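DNA repair protein RAD7 (Saccharomyces cerevisiae, PDB 5ZB2) takes part in global genome nucleotide excision repair of UV-damaged, nontranscribed yeast DNA as a component of the global genome repair complex, and binds Elc1. Local coordinates at residues Leu171-Ile176 / Leu198-Leu203; Arg303-Asp309 / Asn330-Thr336. All coordinates share one frame; numbering follows the deposited sequence.

Interaction 1 of 2, residues Leu171-Ile176 / Leu198-Leu203; sequences LSNLLI and LLPQYL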
ATOM      1  N   LEU A 171      -4.481  26.221  10.607  1.00 33.24           N
ATOM      2  CA  LEU A 171      -3.470  27.272  10.606  1.00 37.10           C
ATOM      3  C   LEU A 171      -2.896  27.489  12.001  1.00 37.35           C
ATOM      4  O   LEU A 171      -1.679  27.643  12.163  1.00 37.22           O
ATOM      5  CB  LEU A 171      -4.074  28.570  10.068  1.00 36.28           C
ATOM      6  CG  LEU A 171      -3.158  29.794  10.073  1.00 36.24           C
ATOM      7  CD1 LEU A 171      -1.961  29.573   9.162  1.00 36.47           C
ATOM      8  CD2 LEU A 171      -3.927  31.033   9.663  1.00 36.41           C
ATOM      9  N   SER A 172      -3.758  27.514  13.024  1.00 36.56           N
ATOM     10  CA  SER A 172      -3.274  27.668  14.392  1.00 38.02           C
ATOM     11  C   SER A 172      -2.324  26.539  14.776  1.00 38.96           C
ATOM     12  O   SER A 172      -1.281  26.780  15.394  1.00 35.82           O
ATOM     13  CB  SER A 172      -4.452  27.725  15.366  1.00 39.85           C
ATOM     14  OG  SER A 172      -5.219  28.896  15.166  1.00 43.26           O
ATOM     15  N   ASN A 173      -2.664  25.298  14.414  1.00 39.40           N
ATOM     16  CA  ASN A 173      -1.792  24.176  14.748  1.00 40.06           C
ATOM     17  C   ASN A 173      -0.481  24.233  13.974  1.00 37.82           C
ATOM     18  O   ASN A 173       0.555  23.792  14.484  1.00 37.38           O
ATOM     19  CB  ASN A 173      -2.508  22.851  14.486  1.00 42.58           C
ATOM     20  CG  ASN A 173      -3.722  22.660  15.373  1.00 48.02           C
ATOM     21  OD1 ASN A 173      -4.814  22.358  14.893  1.00 48.50           O
ATOM     22  ND2 ASN A 173      -3.536  22.834  16.677  1.00 50.98           N
ATOM     23  N   LEU A 174      -0.498  24.760  12.749  1.00 35.92           N
ATOM     24  CA  LEU A 174       0.751  24.987  12.031  1.00 36.69           C
ATOM     25  C   LEU A 174       1.628  25.980  12.780  1.00 37.85           C
ATOM     26  O   LEU A 174       2.826  25.746  12.985  1.00 35.29           O
ATOM     27  CB  LEU A 174       0.468  25.497  10.619  1.00 36.45           C
ATOM     28  CG  LEU A 174       1.685  26.058   9.875  1.00 36.53           C
ATOM     29  CD1 LEU A 174       2.753  24.989   9.720  1.00 35.66           C
ATOM     30  CD2 LEU A 174       1.292  26.623   8.517  1.00 33.77           C
ATOM     31  N   LEU A 175       1.044  27.108  13.187  1.00 38.06           N
ATOM     32  CA  LEU A 175       1.823  28.157  13.830  1.00 38.18           C
ATOM     33  C   LEU A 175       2.263  27.739  15.225  1.00 38.67           C
ATOM     34  O   LEU A 175       3.416  27.958  15.609  1.00 37.72           O
ATOM     35  CB  LEU A 175       1.008  29.446  13.886  1.00 37.85           C
ATOM     36  CG  LEU A 175       0.647  30.037  12.523  1.00 37.46           C
ATOM     37  CD1 LEU A 175      -0.265  31.241  12.686  1.00 37.10           C
ATOM     38  CD2 LEU A 175       1.901  30.409  11.750  1.00 35.03           C
ATOM     39  N   ILE A 176       1.360  27.127  15.994  1.00 38.95           N
ATOM     40  CA  ILE A 176       1.711  26.669  17.334  1.00 39.41           C
ATOM     41  C   ILE A 176       2.865  25.674  17.275  1.00 40.35           C
ATOM     42  O   ILE A 176       3.803  25.750  18.074  1.00 40.62           O
ATOM     43  CB  ILE A 176       0.473  26.073  18.030  1.00 40.47           C
ATOM     44  CG1 ILE A 176      -0.525  27.187  18.356  1.00 40.96           C
ATOM     45  CG2 ILE A 176       0.871  25.326  19.302  1.00 39.45           C
ATOM     46  CD1 ILE A 176      -1.846  26.702  18.928  1.00 43.71           C
ATOM     47  N   LEU A 198      -3.033  36.300  12.818  1.00 38.17           N
ATOM     48  CA  LEU A 198      -2.141  35.559  13.703  1.00 40.89           C
ATOM     49  C   LEU A 198      -0.710  35.495  13.185  1.00 40.11           C
ATOM     50  O   LEU A 198       0.199  35.182  13.963  1.00 38.68           O
ATOM     51  CB  LEU A 198      -2.661  34.131  13.909  1.00 39.93           C
ATOM     52  CG  LEU A 198      -4.029  33.981  14.574  1.00 46.67           C
ATOM     53  CD1 LEU A 198      -4.468  32.526  14.572  1.00 46.05           C
ATOM     54  CD2 LEU A 198      -4.009  34.526  15.996  1.00 49.60           C
ATOM     55  N   LEU A 199      -0.484  35.781  11.901  1.00 38.19           N
ATOM     56  CA  LEU A 199       0.855  35.611  11.338  1.00 38.25           C
ATOM     57  C   LEU A 199       1.897  36.481  12.030  1.00 37.42           C
ATOM     58  O   LEU A 199       2.984  35.965  12.343  1.00 37.23           O
ATOM     59  CB  LEU A 199       0.824  35.875   9.827  1.00 37.93           C
ATOM     60  CG  LEU A 199      -0.090  34.982   8.964  1.00 38.11           C
ATOM     61  CD1 LEU A 199       0.142  35.251   7.482  1.00 37.20           C
ATOM     62  CD2 LEU A 199       0.096  33.501   9.260  1.00 38.01           C
ATOM     63  N   PRO A 200       1.661  37.769  12.296  1.00 38.95           N
ATOM     64  CA  PRO A 200       2.711  38.569  12.956  1.00 41.18           C
ATOM     65  C   PRO A 200       3.112  38.036  14.321  1.00 40.94           C
ATOM     66  O   PRO A 200       4.257  38.241  14.739  1.00 44.08           O
ATOM     67  CB  PRO A 200       2.083  39.970  13.056  1.00 39.98           C
ATOM     68  CG  PRO A 200       1.006  39.992  12.033  1.00 38.86           C
ATOM     69  CD  PRO A 200       0.482  38.587  11.960  1.00 38.68           C
ATOM     70  N   GLN A 201       2.210  37.345  15.024  1.00 42.71           N
ATOM     71  CA  GLN A 201       2.544  36.816  16.344  1.00 43.37           C
ATOM     72  C   GLN A 201       3.560  35.684  16.257  1.00 43.27           C
ATOM     73  O   GLN A 201       4.480  35.606  17.081  1.00 41.65           O
ATOM     74  CB  GLN A 201       1.283  36.314  17.048  1.00 44.65           C
ATOM     75  CG  GLN A 201       0.191  37.347  17.215  1.00 48.68           C
ATOM     76  CD  GLN A 201      -0.942  36.846  18.086  1.00 51.74           C
ATOM     77  OE1 GLN A 201      -0.754  35.957  18.920  1.00 53.52           O
ATOM     78  NE2 GLN A 201      -2.127  37.410  17.896  1.00 54.23           N
ATOM     79  N   TYR A 202       3.407  34.791  15.278  1.00 38.48           N
ATOM     80  CA  TYR A 202       4.123  33.522  15.290  1.00 38.63           C
ATOM     81  C   TYR A 202       5.331  33.478  14.367  1.00 39.49           C
ATOM     82  O   TYR A 202       6.234  32.668  14.604  1.00 39.86           O
ATOM     83  CB  TYR A 202       3.174  32.384  14.905  1.00 39.77           C
ATOM     84  CG  TYR A 202       2.177  32.028  15.981  1.00 40.27           C
ATOM     85  CD1 TYR A 202       2.501  31.119  16.981  1.00 40.43           C
ATOM     86  CD2 TYR A 202       0.905  32.584  15.989  1.00 39.90           C
ATOM     87  CE1 TYR A 202       1.596  30.786  17.963  1.00 40.67           C
ATOM     88  CE2 TYR A 202      -0.009  32.254  16.971  1.00 42.69           C
ATOM     89  CZ  TYR A 202       0.342  31.352  17.954  1.00 42.66           C
ATOM     90  OH  TYR A 202      -0.561  31.014  18.934  1.00 46.68           O
ATOM     91  N   LEU A 203       5.373  34.304  13.325  1.00 39.97           N
ATOM     92  CA  LEU A 203       6.447  34.236  12.334  1.00 40.91           C
ATOM     93  C   LEU A 203       7.597  35.117  12.813  1.00 42.53           C
ATOM     94  O   LEU A 203       7.817  36.229  12.331  1.00 44.54           O
ATOM     95  CB  LEU A 203       5.937  34.662  10.963  1.00 39.79           C
ATOM     96  CG  LEU A 203       4.790  33.839  10.375  1.00 38.72           C
ATOM     97  CD1 LEU A 203       4.430  34.364   8.995  1.00 39.67           C
ATOM     98  CD2 LEU A 203       5.150  32.359  10.303  1.00 39.91           C
TER
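An apolar helix-to-helix contact joins Leu-175 of helix 168-178 to Leu-198, Leu-199, Tyr-202 and Leu-203, on and beside the short helix 199-202, on the convex, helical side of the leucine-rich-repeat solenoid. Leu-175 contributes most of the area on the helix 168-178 side, and no hydrogen bond crosses. Its CB sits over one face of the Tyr-202 ring in a CH-pi contact, 3.8 Å from the ring centroid and 23° off the normal, displaced toward the CG end. CG of Leu-175 stands anti to the carbonyl carbon (chi1 -63°), beside the backbone N, and the branch there parts the methyls: CD1 lies 3.9 Å from CB of Leu-198 and meets CD2 of Leu-199, whereas CD2 packs 4.1 Å from CD2 of Leu-203. The phenol runs alongside Ile-176, whose CG1 is 3.9 Å from the Tyr-202 OH. Toward the start of the helix the contact thins: OG of Ser-172 rests 3.8 Å from CD1 of Leu-198, and Leu-171 meets Leu-199 only through methyl ends. Burial rises from the Ile-176 and Tyr-202 side inward to Leu-171, Leu-199 and Leu-203. Beneath, Leu-199 and Leu-203 rest on Leu-185 of strand 184-188 and reach Leu-230 of helix 224-234, while Leu-171 touches Ile-193.

Interaction 2 of 2, residues Arg303-Asp309 / Asn330-Thr336; sequences RCLQLGD and NSLKELT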
ATOM      1  N   ARG A 303      -2.922  43.377 -13.263  1.00 38.37           N
ATOM      2  CA  ARG A 303      -4.214  43.943 -12.870  1.00 42.81           C
ATOM      3  C   ARG A 303      -4.089  44.908 -11.692  1.00 42.61           C
ATOM      4  O   ARG A 303      -5.021  45.061 -10.901  1.00 42.83           O
ATOM      5  CB  ARG A 303      -5.237  42.843 -12.564  1.00 44.87           C
ATOM      6  CG  ARG A 303      -5.793  42.183 -13.824  1.00 51.09           C
ATOM      7  CD  ARG A 303      -7.032  41.346 -13.548  1.00 51.38           C
ATOM      8  NE  ARG A 303      -8.112  42.132 -12.954  1.00 53.52           N
ATOM      9  CZ  ARG A 303      -8.883  42.984 -13.624  1.00 60.60           C
ATOM     10  NH1 ARG A 303      -8.695  43.181 -14.923  1.00 63.94           N
ATOM     11  NH2 ARG A 303      -9.840  43.648 -12.992  1.00 72.97           N
ATOM     12  N   CYS A 304      -2.942  45.582 -11.577  1.00 42.43           N
ATOM     13  CA  CYS A 304      -2.822  46.766 -10.725  1.00 43.63           C
ATOM     14  C   CYS A 304      -3.245  47.972 -11.558  1.00 43.73           C
ATOM     15  O   CYS A 304      -2.428  48.743 -12.065  1.00 42.32           O
ATOM     16  CB  CYS A 304      -1.405  46.914 -10.195  1.00 44.94           C
ATOM     17  SG  CYS A 304      -1.110  46.025  -8.674  1.00 51.15           S
ATOM     18  N   LEU A 305      -4.564  48.138 -11.672  1.00 43.29           N
ATOM     19  CA  LEU A 305      -5.137  48.939 -12.749  1.00 42.43           C
ATOM     20  C   LEU A 305      -4.665  50.389 -12.721  1.00 42.55           C
ATOM     21  O   LEU A 305      -4.663  51.056 -13.763  1.00 41.55           O
ATOM     22  CB  LEU A 305      -6.665  48.876 -12.677  1.00 46.16           C
ATOM     23  CG  LEU A 305      -7.278  47.473 -12.739  1.00 54.93           C
ATOM     24  CD1 LEU A 305      -8.790  47.539 -12.572  1.00 55.64           C
ATOM     25  CD2 LEU A 305      -6.916  46.765 -14.045  1.00 50.58           C
ATOM     26  N   GLN A 306      -4.264  50.899 -11.555  1.00 43.62           N
ATOM     27  CA  GLN A 306      -3.901  52.307 -11.455  1.00 43.21           C
ATOM     28  C   GLN A 306      -2.476  52.603 -11.901  1.00 42.34           C
ATOM     29  O   GLN A 306      -2.157  53.770 -12.158  1.00 46.01           O
ATOM     30  CB  GLN A 306      -4.065  52.799 -10.018  1.00 42.91           C
ATOM     31  CG  GLN A 306      -5.497  52.976  -9.561  1.00 43.99           C
ATOM     32  CD  GLN A 306      -5.592  53.877  -8.341  1.00 46.09           C
ATOM     33  OE1 GLN A 306      -5.165  55.030  -8.378  1.00 49.74           O
ATOM     34  NE2 GLN A 306      -6.135  53.348  -7.251  1.00 44.67           N
ATOM     35  N   LEU A 307      -1.614  51.594 -11.998  1.00 41.83           N
ATOM     36  CA  LEU A 307      -0.182  51.848 -12.106  1.00 41.96           C
ATOM     37  C   LEU A 307       0.180  52.410 -13.473  1.00 45.28           C
ATOM     38  O   LEU A 307      -0.232  51.879 -14.512  1.00 41.54           O
ATOM     39  CB  LEU A 307       0.602  50.567 -11.836  1.00 41.26           C
ATOM     40  CG  LEU A 307       0.369  49.933 -10.466  1.00 42.92           C
ATOM     41  CD1 LEU A 307       1.314  48.754 -10.290  1.00 48.19           C
ATOM     42  CD2 LEU A 307       0.536  50.933  -9.326  1.00 42.88           C
ATOM     43  N   GLY A 308       0.971  53.484 -13.460  1.00 41.97           N
ATOM     44  CA  GLY A 308       1.399  54.164 -14.664  1.00 43.86           C
ATOM     45  C   GLY A 308       2.907  54.202 -14.830  1.00 43.10           C
ATOM     46  O   GLY A 308       3.636  53.442 -14.183  1.00 41.22           O
ATOM     47  N   ASP A 309       3.382  55.109 -15.687  1.00 42.91           N
ATOM     48  CA  ASP A 309       4.767  55.062 -16.147  1.00 43.17           C
ATOM     49  C   ASP A 309       5.758  55.159 -14.990  1.00 44.98           C
ATOM     50  O   ASP A 309       6.713  54.381 -14.912  1.00 44.68           O
ATOM     51  CB  ASP A 309       5.019  56.184 -17.157  1.00 44.43           C
ATOM     52  CG  ASP A 309       4.208  56.022 -18.431  1.00 45.39           C
ATOM     53  OD1 ASP A 309       3.778  54.891 -18.731  1.00 45.54           O
ATOM     54  OD2 ASP A 309       3.999  57.028 -19.138  1.00 45.99           O
ATOM     55  N   ASN A 330       0.530  42.989 -17.156  1.00 39.32           N
ATOM     56  CA  ASN A 330      -0.768  42.692 -17.745  1.00 39.19           C
ATOM     57  C   ASN A 330      -1.857  43.592 -17.180  1.00 38.88           C
ATOM     58  O   ASN A 330      -2.010  43.721 -15.963  1.00 40.71           O
ATOM     59  CB  ASN A 330      -1.113  41.225 -17.488  1.00 41.88           C
ATOM     60  CG  ASN A 330      -2.390  40.790 -18.177  1.00 40.94           C
ATOM     61  OD1 ASN A 330      -3.486  41.231 -17.830  1.00 39.43           O
ATOM     62  ND2 ASN A 330      -2.254  39.899 -19.145  1.00 43.57           N
ATOM     63  N   SER A 331      -2.611  44.218 -18.083  1.00 39.78           N
ATOM     64  CA  SER A 331      -3.782  45.047 -17.798  1.00 42.71           C
ATOM     65  C   SER A 331      -3.424  46.417 -17.236  1.00 41.85           C
ATOM     66  O   SER A 331      -4.321  47.104 -16.724  1.00 44.18           O
ATOM     67  CB  SER A 331      -4.753  44.363 -16.828  1.00 43.67           C
ATOM     68  OG  SER A 331      -5.165  43.103 -17.316  1.00 42.52           O
ATOM     69  N   LEU A 332      -2.162  46.848 -17.309  1.00 40.97           N
ATOM     70  CA  LEU A 332      -1.799  48.200 -16.881  1.00 42.18           C
ATOM     71  C   LEU A 332      -2.176  49.167 -17.999  1.00 45.38           C
ATOM     72  O   LEU A 332      -1.364  49.557 -18.843  1.00 43.64           O
ATOM     73  CB  LEU A 332      -0.322  48.288 -16.521  1.00 39.35           C
ATOM     74  CG  LEU A 332       0.162  47.459 -15.325  1.00 40.61           C
ATOM     75  CD1 LEU A 332       1.366  48.131 -14.673  1.00 39.85           C
ATOM     76  CD2 LEU A 332      -0.935  47.220 -14.300  1.00 39.94           C
ATOM     77  N   LYS A 333      -3.451  49.564 -17.985  1.00 48.04           N
ATOM     78  CA  LYS A 333      -3.999  50.426 -19.023  1.00 51.96           C
ATOM     79  C   LYS A 333      -3.438  51.840 -18.968  1.00 51.27           C
ATOM     80  O   LYS A 333      -3.519  52.562 -19.967  1.00 52.21           O
ATOM     81  CB  LYS A 333      -5.521  50.480 -18.897  1.00 54.63           C
ATOM     82  CG  LYS A 333      -6.267  50.224 -20.197  1.00 77.63           C
ATOM     83  CD  LYS A 333      -6.244  48.750 -20.579  1.00 66.41           C
ATOM     84  CE  LYS A 333      -7.167  48.468 -21.755  1.00 74.67           C
ATOM     85  NZ  LYS A 333      -7.196  47.025 -22.115  1.00 79.82           N
ATOM     86  N   GLU A 334      -2.875  52.255 -17.830  1.00 48.39           N
ATOM     87  CA  GLU A 334      -2.390  53.622 -17.685  1.00 48.05           C
ATOM     88  C   GLU A 334      -0.996  53.831 -18.259  1.00 47.30           C
ATOM     89  O   GLU A 334      -0.585  54.982 -18.429  1.00 47.26           O
ATOM     90  CB  GLU A 334      -2.390  54.027 -16.211  1.00 45.40           C
ATOM     91  CG  GLU A 334      -3.774  54.090 -15.591  1.00 45.18           C
ATOM     92  CD  GLU A 334      -4.676  55.090 -16.285  1.00 47.63           C
ATOM     93  OE1 GLU A 334      -4.191  56.186 -16.639  1.00 49.26           O
ATOM     94  OE2 GLU A 334      -5.867  54.773 -16.489  1.00 47.51           O
ATOM     95  N   LEU A 335      -0.265  52.767 -18.564  1.00 41.41           N
ATOM     96  CA  LEU A 335       1.071  52.933 -19.116  1.00 45.80           C
ATOM     97  C   LEU A 335       1.005  53.614 -20.478  1.00 47.42           C
ATOM     98  O   LEU A 335       0.018  53.502 -21.211  1.00 48.52           O
ATOM     99  CB  LEU A 335       1.772  51.579 -19.242  1.00 44.45           C
ATOM    100  CG  LEU A 335       2.050  50.837 -17.932  1.00 43.99           C
ATOM    101  CD1 LEU A 335       2.625  49.460 -18.216  1.00 42.44           C
ATOM    102  CD2 LEU A 335       2.993  51.641 -17.037  1.00 43.54           C
ATOM    103  N   THR A 336       2.067  54.335 -20.807  1.00 46.42           N
ATOM    104  CA  THR A 336       2.247  54.935 -22.118  1.00 49.22           C
ATOM    105  C   THR A 336       3.554  54.420 -22.710  1.00 49.96           C
ATOM    106  O   THR A 336       4.259  53.611 -22.102  1.00 48.64           O
ATOM    107  CB  THR A 336       2.254  56.468 -22.043  1.00 48.68           C
ATOM    108  OG1 THR A 336       3.527  56.925 -21.575  1.00 45.80           O
ATOM    109  CG2 THR A 336       1.154  56.983 -21.116  1.00 47.95           C
TER
HETATM  110  O   HOH W   1      -7.455  41.784 -17.099  1.00 49.94           O
HETATM  111  O   HOH W   2      -2.562  50.793 -15.306  1.00 42.83           O
HETATM  112  O   HOH W   3       1.401  56.803 -17.105  1.00 41.76           O
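The carboxylate of Asp-309 grips Thr-336 with both oxygens. Its OD1 accepts Thr-336 N through the syn lone pair at 2.7 Å, nearly straight, and OD2 takes the Thr-336 hydroxyl, OG1, in a bond modelled so short that its exact length is doubtful. Thr-336 lies at the N-cap of helix 337-341, and its OG1, placed between backbone N and carbonyl carbon (chi1 78°), also bonds to Glu-338 N. Replacing Asp-309 with an alanine would probably leave Thr-336 N without its acceptor and its hydroxyl freer to turn. At the opposite end of the paired loops, Arg-303 N donates to Asn-330 O at 2.9 Å, and one water links Arg-303 NH1 to Ser-331 OG. In the middle, a second water donates to both Leu-305 O and Leu-307 O and accepts from Glu-334 N, while a third joins Asp-309 N to Glu-334 O. Leu-332 fills the inner side, with CD1 3.8 Å from CB of Leu-307 and CD2 4.1 Å from CB of Cys-304. Besides these leucines, the loops after strands 298-300 and 326-328, each with a type I turn, match through backbone groups, water and one carboxylate, whose negative charge the N-terminal ends of helices 309-320 and 337-341 would probably favour.

In the fold
Both contacts join neighbouring, similarly built stretches of the solenoid in this leucine-rich-repeat, C-terminal portion of RAD7, but far apart, with centres about 35 Å from each other and nearest atoms about 19 Å apart. Interaction 1 lies among the helices, where side chains meet without a polar bond and the buried leucines continue into the interior. Interaction 2 joins the loops that lead from strands 298-300 and 326-328 into helices 309-320 and 337-341; it covers more area, 539 against 343 Å², and relies on hydrogen bonds and bridging waters, with buried leucines such as Leu-332 and Leu-307 backing it. Each is partly buried, and the two share no helix or strand, interaction 1 closing before interaction 2 opens.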